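Local coordinates for CRISPR-associated endonuclease Cas9 (Campylobacter jejuni subsp. jejuni serotype O:2, PDB 5X2H), which uses a guide RNA to recognise matching DNA next to a PAM and cuts its two strands with separate HNH and RuvC-like nuclease domains, at residues 756-761 and 788-793; 762-765 and 770-773. All coordinates share one frame; numbering follows the deposited sequence.

Interaction 1: residues 756-761 and 788-793. With nucleotides of chain C.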
loop_
_atom_site.group_PDB
_atom_site.type_symbol
_atom_site.label_atom_id
_atom_site.label_comp_id
_atom_site.label_asym_id
_atom_site.label_seq_id
_atom_site.Cartn_x
_atom_site.Cartn_y
_atom_site.Cartn_z
ATOM N N GLU A 756 33.755 -21.549 -0.268
ATOM C CA GLU A 756 33.497 -20.126 -0.431
ATOM C C GLU A 756 32.179 -19.753 0.230
ATOM O O GLU A 756 31.185 -20.474 0.105
ATOM C CB GLU A 756 33.459 -19.727 -1.913
ATOM C CG GLU A 756 34.803 -19.811 -2.623
ATOM C CD GLU A 756 35.805 -18.787 -2.120
ATOM O OE1 GLU A 756 37.021 -19.028 -2.260
ATOM O OE2 GLU A 756 35.382 -17.739 -1.588
ATOM N N PHE A 757 32.183 -18.624 0.936
ATOM C CA PHE A 757 30.954 -18.039 1.455
ATOM C C PHE A 757 30.200 -17.371 0.313
ATOM O O PHE A 757 30.748 -16.505 -0.377
ATOM C CB PHE A 757 31.256 -17.022 2.553
ATOM C CG PHE A 757 31.744 -17.634 3.835
ATOM C CD1 PHE A 757 30.850 -18.199 4.729
ATOM C CD2 PHE A 757 33.094 -17.632 4.151
ATOM C CE1 PHE A 757 31.292 -18.757 5.916
ATOM C CE2 PHE A 757 33.543 -18.190 5.335
ATOM C CZ PHE A 757 32.639 -18.750 6.220
ATOM N N VAL A 758 28.946 -17.773 0.112
ATOM C CA VAL A 758 28.088 -17.188 -0.910
ATOM C C VAL A 758 26.701 -16.989 -0.318
ATOM O O VAL A 758 26.331 -17.609 0.682
ATOM C CB VAL A 758 28.000 -18.064 -2.181
ATOM C CG1 VAL A 758 29.377 -18.228 -2.826
ATOM C CG2 VAL A 758 27.389 -19.417 -1.846
ATOM N N TYR A 759 25.931 -16.107 -0.948
ATOM C CA TYR A 759 24.531 -15.920 -0.592
ATOM C C TYR A 759 23.671 -16.836 -1.454
ATOM O O TYR A 759 23.784 -16.825 -2.684
ATOM C CB TYR A 759 24.105 -14.463 -0.770
ATOM C CG TYR A 759 24.463 -13.563 0.391
ATOM C CD1 TYR A 759 23.825 -13.691 1.618
ATOM C CD2 TYR A 759 25.428 -12.576 0.256
ATOM C CE1 TYR A 759 24.146 -12.865 2.682
ATOM C CE2 TYR A 759 25.754 -11.745 1.311
ATOM C CZ TYR A 759 25.111 -11.894 2.520
ATOM O OH TYR A 759 25.438 -11.070 3.571
ATOM N N TYR A 760 22.829 -17.635 -0.807
ATOM C CA TYR A 760 21.846 -18.431 -1.526
ATOM C C TYR A 760 20.775 -17.515 -2.104
ATOM O O TYR A 760 20.244 -16.649 -1.403
ATOM C CB TYR A 760 21.228 -19.470 -0.586
ATOM C CG TYR A 760 19.925 -20.069 -1.071
ATOM C CD1 TYR A 760 19.912 -21.200 -1.875
ATOM C CD2 TYR A 760 18.706 -19.509 -0.708
ATOM C CE1 TYR A 760 18.721 -21.750 -2.314
ATOM C CE2 TYR A 760 17.513 -20.046 -1.142
ATOM C CZ TYR A 760 17.524 -21.165 -1.945
ATOM O OH TYR A 760 16.331 -21.699 -2.375
ATOM N N ASN A 761 20.464 -17.695 -3.387
ATOM C CA ASN A 761 19.451 -16.887 -4.064
ATOM C C ASN A 761 18.215 -17.673 -4.459
ATOM O O ASN A 761 17.101 -17.165 -4.326
ATOM C CB ASN A 761 20.037 -16.229 -5.318
ATOM C CG ASN A 761 21.020 -15.126 -4.994
ATOM O OD1 ASN A 761 21.018 -14.575 -3.894
ATOM N ND2 ASN A 761 21.865 -14.792 -5.959
ATOM N N ILE A 788 36.594 -20.341 -10.216
ATOM C CA ILE A 788 36.091 -21.687 -10.479
ATOM C C ILE A 788 34.587 -21.737 -10.256
ATOM O O ILE A 788 33.833 -22.275 -11.077
ATOM C CB ILE A 788 36.822 -22.712 -9.595
ATOM C CG1 ILE A 788 38.294 -22.811 -10.000
ATOM C CG2 ILE A 788 36.126 -24.067 -9.662
ATOM C CD1 ILE A 788 39.093 -23.748 -9.134
ATOM N N LEU A 789 34.130 -21.174 -9.138
ATOM C CA LEU A 789 32.710 -21.180 -8.818
ATOM C C LEU A 789 31.943 -20.170 -9.662
ATOM O O LEU A 789 30.856 -20.478 -10.165
ATOM C CB LEU A 789 32.512 -20.889 -7.329
ATOM C CG LEU A 789 31.062 -20.885 -6.850
ATOM C CD1 LEU A 789 30.442 -22.253 -7.078
ATOM C CD2 LEU A 789 30.968 -20.480 -5.380
ATOM N N PHE A 790 32.485 -18.967 -9.824
ATOM C CA PHE A 790 31.826 -17.911 -10.593
ATOM C C PHE A 790 32.449 -17.793 -11.983
ATOM O O PHE A 790 32.969 -16.749 -12.380
ATOM C CB PHE A 790 31.896 -16.588 -9.840
ATOM C CG PHE A 790 31.181 -16.601 -8.522
ATOM C CD1 PHE A 790 29.804 -16.454 -8.465
ATOM C CD2 PHE A 790 31.885 -16.748 -7.338
ATOM C CE1 PHE A 790 29.143 -16.464 -7.251
ATOM C CE2 PHE A 790 31.231 -16.754 -6.122
ATOM C CZ PHE A 790 29.857 -16.611 -6.079
ATOM N N LYS A 791 32.373 -18.899 -12.728
ATOM C CA LYS A 791 32.991 -18.981 -14.045
ATOM C C LYS A 791 32.368 -18.024 -15.056
ATOM O O LYS A 791 33.012 -17.702 -16.060
ATOM C CB LYS A 791 32.900 -20.415 -14.563
ATOM C CG LYS A 791 31.657 -21.154 -14.084
ATOM C CD LYS A 791 31.224 -22.241 -15.054
ATOM C CE LYS A 791 32.332 -23.247 -15.311
ATOM N NZ LYS A 791 31.912 -24.262 -16.318
ATOM N N ASN A 792 31.140 -17.561 -14.818
ATOM C CA ASN A 792 30.434 -16.701 -15.758
ATOM C C ASN A 792 30.304 -15.267 -15.256
ATOM O O ASN A 792 29.461 -14.513 -15.753
ATOM C CB ASN A 792 29.052 -17.280 -16.064
ATOM C CG ASN A 792 29.126 -18.673 -16.644
ATOM O OD1 ASN A 792 29.976 -18.960 -17.485
ATOM N ND2 ASN A 792 28.245 -19.555 -16.186
ATOM N N ALA A 793 31.121 -14.874 -14.284
ATOM C CA ALA A 793 31.024 -13.536 -13.724
ATOM C C ALA A 793 31.557 -12.497 -14.702
ATOM O O ALA A 793 32.424 -12.775 -15.533
ATOM C CB ALA A 793 31.792 -13.451 -12.405
ATOM P P DG C 3 28.110 -23.310 -16.718
ATOM O OP1 DG C 3 29.358 -23.138 -17.498
ATOM O OP2 DG C 3 27.770 -22.368 -15.625
ATOM O "O5'" DG C 3 26.864 -23.322 -17.718
ATOM C "C5'" DG C 3 26.956 -24.011 -18.950
ATOM C "C4'" DG C 3 25.928 -23.485 -19.932
ATOM O "O4'" DG C 3 24.639 -24.094 -19.661
ATOM C "C3'" DG C 3 25.702 -21.973 -19.886
ATOM O "O3'" DG C 3 25.582 -21.471 -21.211
ATOM C "C2'" DG C 3 24.393 -21.839 -19.105
ATOM C "C1'" DG C 3 23.654 -23.092 -19.542
ATOM N N9 DG C 3 22.653 -23.555 -18.584
ATOM C C8 DG C 3 22.801 -23.685 -17.224
ATOM N N7 DG C 3 21.737 -24.145 -16.630
ATOM C C5 DG C 3 20.826 -24.334 -17.661
ATOM C C6 DG C 3 19.497 -24.817 -17.627
ATOM O O6 DG C 3 18.836 -25.180 -16.644
ATOM N N1 DG C 3 18.931 -24.854 -18.900
ATOM C C2 DG C 3 19.572 -24.475 -20.058
ATOM N N2 DG C 3 18.868 -24.582 -21.195
ATOM N N3 DG C 3 20.814 -24.022 -20.099
ATOM C C4 DG C 3 21.377 -23.978 -18.869
#

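Interaction 2: residues 762-765 and 770-773. With nucleotides of chain D.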
loop_
_atom_site.group_PDB
_atom_site.type_symbol
_atom_site.label_atom_id
_atom_site.label_comp_id
_atom_site.label_asym_id
_atom_site.label_seq_id
_atom_site.Cartn_x
_atom_site.Cartn_y
_atom_site.Cartn_z
ATOM N N ALA A 762 18.376 -18.899 -4.945
ATOM C CA ALA A 762 17.235 -19.678 -5.395
ATOM C C ALA A 762 17.631 -21.141 -5.501
ATOM O O ALA A 762 18.807 -21.481 -5.660
ATOM C CB ALA A 762 16.702 -19.178 -6.743
ATOM N N PHE A 763 16.622 -21.997 -5.405
ATOM C CA PHE A 763 16.745 -23.419 -5.678
ATOM C C PHE A 763 15.894 -23.721 -6.904
ATOM O O PHE A 763 14.695 -23.425 -6.914
ATOM C CB PHE A 763 16.301 -24.250 -4.474
ATOM C CG PHE A 763 16.043 -25.696 -4.794
ATOM C CD1 PHE A 763 17.091 -26.548 -5.099
ATOM C CD2 PHE A 763 14.750 -26.203 -4.784
ATOM C CE1 PHE A 763 16.859 -27.879 -5.397
ATOM C CE2 PHE A 763 14.512 -27.534 -5.078
ATOM C CZ PHE A 763 15.572 -28.374 -5.384
ATOM N N THR A 764 16.515 -24.277 -7.941
ATOM C CA THR A 764 15.824 -24.561 -9.195
ATOM C C THR A 764 15.389 -26.022 -9.181
ATOM O O THR A 764 16.227 -26.930 -9.239
ATOM C CB THR A 764 16.724 -24.249 -10.387
ATOM O OG1 THR A 764 17.184 -22.895 -10.290
ATOM C CG2 THR A 764 15.960 -24.416 -11.694
ATOM N N SER A 765 14.076 -26.248 -9.100
ATOM C CA SER A 765 13.570 -27.602 -8.893
ATOM C C SER A 765 13.749 -28.475 -10.127
ATOM O O SER A 765 13.929 -29.690 -9.999
ATOM C CB SER A 765 12.095 -27.559 -8.491
ATOM O OG SER A 765 11.303 -27.012 -9.528
ATOM N N LEU A 770 21.434 -24.781 -7.446
ATOM C CA LEU A 770 21.403 -23.524 -6.719
ATOM C C LEU A 770 21.809 -22.365 -7.615
ATOM O O LEU A 770 22.574 -22.526 -8.572
ATOM C CB LEU A 770 22.340 -23.554 -5.509
ATOM C CG LEU A 770 22.094 -24.557 -4.386
ATOM C CD1 LEU A 770 23.217 -24.465 -3.360
ATOM C CD2 LEU A 770 20.742 -24.348 -3.725
ATOM N N ILE A 771 21.282 -21.190 -7.285
ATOM C CA ILE A 771 21.791 -19.914 -7.765
ATOM C C ILE A 771 22.376 -19.199 -6.556
ATOM O O ILE A 771 21.694 -19.037 -5.535
ATOM C CB ILE A 771 20.691 -19.071 -8.428
ATOM C CG1 ILE A 771 20.219 -19.724 -9.734
ATOM C CG2 ILE A 771 21.178 -17.644 -8.657
ATOM C CD1 ILE A 771 18.999 -19.036 -10.361
ATOM N N VAL A 772 23.645 -18.800 -6.649
ATOM C CA VAL A 772 24.332 -18.131 -5.553
ATOM C C VAL A 772 25.036 -16.896 -6.098
ATOM O O VAL A 772 25.267 -16.761 -7.301
ATOM C CB VAL A 772 25.344 -19.054 -4.835
ATOM C CG1 VAL A 772 24.674 -20.342 -4.373
ATOM C CG2 VAL A 772 26.523 -19.359 -5.738
ATOM N N SER A 773 25.383 -15.986 -5.190
ATOM C CA SER A 773 25.993 -14.723 -5.575
ATOM C C SER A 773 27.067 -14.340 -4.568
ATOM O O SER A 773 27.076 -14.805 -3.426
ATOM C CB SER A 773 24.946 -13.608 -5.689
ATOM O OG SER A 773 24.247 -13.456 -4.469
ATOM P P DA D 4 8.281 -23.928 -9.473
ATOM O OP1 DA D 4 6.929 -24.515 -9.318
ATOM O OP2 DA D 4 9.394 -24.307 -8.568
ATOM O "O5'" DA D 4 8.806 -24.219 -10.948
ATOM C "C5'" DA D 4 8.023 -23.862 -12.068
ATOM C "C4'" DA D 4 8.763 -24.217 -13.338
ATOM O "O4'" DA D 4 9.701 -23.151 -13.673
ATOM C "C3'" DA D 4 9.613 -25.495 -13.235
ATOM O "O3'" DA D 4 9.572 -26.191 -14.457
ATOM C "C2'" DA D 4 11.004 -24.929 -12.999
ATOM C "C1'" DA D 4 10.937 -23.752 -13.946
ATOM N N9 DA D 4 12.030 -22.796 -13.806
ATOM C C8 DA D 4 12.797 -22.561 -12.699
ATOM N N7 DA D 4 13.739 -21.666 -12.891
ATOM C C5 DA D 4 13.586 -21.307 -14.224
ATOM C C6 DA D 4 14.281 -20.404 -15.055
ATOM N N6 DA D 4 15.310 -19.662 -14.637
ATOM N N1 DA D 4 13.866 -20.284 -16.335
ATOM C C2 DA D 4 12.838 -21.029 -16.751
ATOM N N3 DA D 4 12.115 -21.913 -16.067
ATOM C C4 DA D 4 12.543 -22.001 -14.799
#

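Interaction 1: residues 756-761 and 788-793
With CG1 anti to its carbonyl carbon (chi1 -61°), Val758 aims that methyl out of its strand and into the angle between Leu789 and Phe790. Leu789 answers from the last turn of helix 784-789: its CG lies anti to the backbone N (chi1 -179°), and the two side chains meet tip to tip, Val758 CG1 to Leu789 CD2 at 3.8 Å. Phe790 passes Val758 in the opposite direction, and the far end of its ring, CZ, comes 3.7 Å from Val758 CG1 at an oblique slant. Leu789 CG in turn lies over one face of the Phe790 ring, offset toward the rim, so the ring is packed by its own neighbour as well as by the strand. This is the end of a helix lying against an antiparallel sheet in the PAM-interacting C-terminal domain; Ile803 and Ala800 of strand 799-804 also touch Leu789 and Phe790. Glu756 adds only its CB, 4.3 Å from Leu789 CD2, while its carboxylate is hydrogen-bonded to Asn785 and Gln786 on the same helix. Beyond Phe790 the chain makes a type I turn to Ala793, closed by Ala793 N to Phe790 O at 3.2 Å. That turn grips a DNA phosphate of DG3 of chain C: Lys791 NZ hydrogen-bonds OP1 at 3.0 Å, and Asn792 ND2 makes a bent hydrogen bond (133°) to OP2 at 2.9 Å.

Interaction 2: residues 762-765 and 770-773
Strands 756-764 and 769-773 form a beta hairpin in the PAM-interacting C-terminal domain, and here, near its turn, Ala762 pairs with Ile771 and Phe763 with Leu770. The strand segments run antiparallel, with 153° between their directions. Ala762 and Ile771 are the hydrogen-bonded pair. Ile771 N gives a nearly straight bond to Ala762 O, 3.0 Å long with 169° at the hydrogen, the donor tilted 26° from the carbonyl plane; the return bond, from Ala762 N to Ile771 O, is weak at 3.4 Å. The same Ala762 O also receives a CA-H contact from Leu770 CA at 3.5 Å, so two neighbouring residues of the opposite strand converge on one carbonyl. Side chains alternate between the two faces of the sheet. On one, Ile771 CD1 lies 4.3 Å from Ala762 CB, a loose apolar touch beside the backbone pair. The other belongs to the non-hydrogen-bonded pair: Leu770, its CG anti to the carbonyl carbon, brings CD2 to the edge of the Phe763 ring, near the ring plane and 4.5 Å from CD1. That ring also packs on Ala697 and Pro699, so the hairpin packs here against strand 695-700. Toward its end the first strand meets DNA. A phosphate of another DNA nucleotide packs on Ala762, and Thr764, with CG2 anti to its backbone N, holds that methyl above the plane of the adenine of DA4 of chain D, out at the N7-C8 rim, CG2 lying 3.7 Å from N7.

Both contacts use strand 756-764 of one antiparallel sheet, and interaction 2 is nested inside the chain loop that interaction 1 closes. Interaction 2 is a strand pairing, held chiefly by backbone hydrogen bonds, whereas interaction 1 has none between its segments and depends on Val758 packing on an aliphatic and an aromatic side chain at a helix end. In each, most of the touching residues are buried. They differ in how DNA is approached: the exposed Lys791 and Asn792 of the turn 790-793 hold a chain C phosphate through charged and amide groups, while 762-765 sets a methyl against a base of chain D. Tyr760 CE1 packs on Leu770 CD2 at 3.6 Å, joining the two directly.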